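Local structure of hypothetical protein (Parabacteroides merdae, 4OO3) at residues Ala168-Gly171 and Glu172-Lys175. The protein is of unknown substrate but is probably an NAD(P)-dependent oxidoreductase with a Rossmann-type nucleotide-binding domain. Numbering follows the deposited sequence.
Sequences AVYG and EQLK
Tyr170 reaches forward along the chain to Gln173, and their side chains meet where the short helix 167-170 gives way to an extended segment leading toward strand 183-190. This is a helix C-terminus ended by a positive-phi glycine, within the putative oxidoreductase C-terminal domain and its large mixed sheet. Gly171 makes the turn as the first residue to leave helical geometry; a side chain here would press on the carbonyl O of Tyr170 as well as on the next backbone N, so glycine suits the place.

Beyond the glycine, the phenol and the carboxamide are inclined to each other, their planes 55° apart. Tyr170 carries CG anti to its own N (chi1 -167°), which sends the ring along the outgoing chain, and its OH gives a hydrogen bond of 2.7 Å to Gln173 OE1. That oxygen sits at the ring edge, in its plane, 3.4 Å from Tyr170 CE2, whereas the hydroxyl approaches from above the plane of the carbonyl. A bend at chi2 of Gln173 folds its amide back to meet the phenol. Glutamine fits because its amide can accept on one side and donate on the other: with an alanine here, the Tyr170 hydroxyl would probably lose its acceptor and the ring be freer to shift.

Both side chains also rest on Met321 of strand 316-322; tyrosine suits its place by combining this nonpolar contact with a hydroxyl that reaches the amide. Glu172 turns its CB away from the turn, though CB still brushes Gly171 C, and its extended chain ends in an exposed carboxylate, while its backbone N bonds to Ser324 OG. The amide's rotation is fixed from its other end, where Gln173 NE2 donates to a lone pair of Leu174 O at 2.8 Å, nearly straight at 166°.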
loop_
_atom_site.group_PDB
_atom_site.type_symbol
_atom_site.label_atom_id
_atom_site.label_comp_id
_atom_site.label_asym_id
_atom_site.label_seq_id
_atom_site.Cartn_x
_atom_site.Cartn_y
_atom_site.Cartn_z
ATOM N N ALA A 168 7.435 -12.307 -26.327
ATOM C CA ALA A 168 6.777 -11.985 -27.589
ATOM C C ALA A 168 6.025 -10.657 -27.515
ATOM O O ALA A 168 5.940 -9.925 -28.501
ATOM C CB ALA A 168 5.830 -13.107 -27.982
ATOM N N VAL A 169 5.487 -10.350 -26.339
ATOM C CA VAL A 169 4.742 -9.109 -26.128
ATOM C C VAL A 169 5.651 -7.944 -25.711
ATOM O O VAL A 169 5.653 -6.899 -26.352
ATOM C CB VAL A 169 3.647 -9.319 -25.057
ATOM C CG1 VAL A 169 2.863 -8.041 -24.826
ATOM C CG2 VAL A 169 2.718 -10.449 -25.470
ATOM N N TYR A 170 6.425 -8.141 -24.644
ATOM C CA TYR A 170 7.175 -7.057 -23.980
ATOM C C TYR A 170 8.615 -6.907 -24.471
ATOM O O TYR A 170 9.157 -5.792 -24.534
ATOM C CB TYR A 170 7.210 -7.334 -22.478
ATOM C CG TYR A 170 7.674 -6.191 -21.590
ATOM C CD1 TYR A 170 7.060 -4.950 -21.641
ATOM C CD2 TYR A 170 8.677 -6.384 -20.647
ATOM C CE1 TYR A 170 7.459 -3.918 -20.808
ATOM C CE2 TYR A 170 9.076 -5.363 -19.803
ATOM C CZ TYR A 170 8.465 -4.129 -19.892
ATOM O OH TYR A 170 8.857 -3.109 -19.061
ATOM N N GLY A 171 9.230 -8.037 -24.808
ATOM C CA GLY A 171 10.647 -8.082 -25.098
ATOM C C GLY A 171 11.400 -8.187 -23.794
ATOM O O GLY A 171 10.927 -8.803 -22.846
ATOM N N GLU A 172 12.577 -7.578 -23.749
ATOM C CA GLU A 172 13.416 -7.575 -22.560
ATOM C C GLU A 172 13.111 -6.291 -21.802
ATOM O O GLU A 172 12.665 -5.312 -22.403
ATOM C CB GLU A 172 14.883 -7.618 -22.992
ATOM C CG GLU A 172 15.891 -7.989 -21.917
ATOM C CD GLU A 172 17.327 -7.855 -22.415
ATOM O OE1 GLU A 172 17.651 -8.413 -23.489
ATOM O OE2 GLU A 172 18.136 -7.187 -21.739
ATOM N N GLN A 173 13.339 -6.291 -20.492
ATOM C CA GLN A 173 13.157 -5.084 -19.684
ATOM C C GLN A 173 14.299 -4.099 -19.960
ATOM O O GLN A 173 15.474 -4.424 -19.768
ATOM C CB GLN A 173 13.103 -5.429 -18.185
ATOM C CG GLN A 173 13.094 -4.227 -17.241
ATOM C CD GLN A 173 11.863 -3.355 -17.399
ATOM O OE1 GLN A 173 10.743 -3.835 -17.262
ATOM N NE2 GLN A 173 12.065 -2.062 -17.681
ATOM N N LEU A 174 13.957 -2.897 -20.405
ATOM C CA LEU A 174 14.977 -1.890 -20.648
ATOM C C LEU A 174 15.446 -1.304 -19.328
ATOM O O LEU A 174 14.721 -1.341 -18.332
ATOM C CB LEU A 174 14.448 -0.806 -21.584
ATOM C CG LEU A 174 14.008 -1.315 -22.957
ATOM C CD1 LEU A 174 13.595 -0.163 -23.855
ATOM C CD2 LEU A 174 15.113 -2.125 -23.610
ATOM N N LYS A 175 16.666 -0.781 -19.321
ATOM C CA LYS A 175 17.278 -0.214 -18.115
ATOM C C LYS A 175 16.956 1.268 -17.973
ATOM O O LYS A 175 16.846 1.784 -16.862
ATOM C CB LYS A 175 18.802 -0.367 -18.156
ATOM C CG LYS A 175 19.307 -1.760 -18.501
ATOM C CD LYS A 175 19.509 -2.655 -17.299
ATOM C CE LYS A 175 20.377 -3.839 -17.687
ATOM N NZ LYS A 175 19.911 -5.084 -17.031
#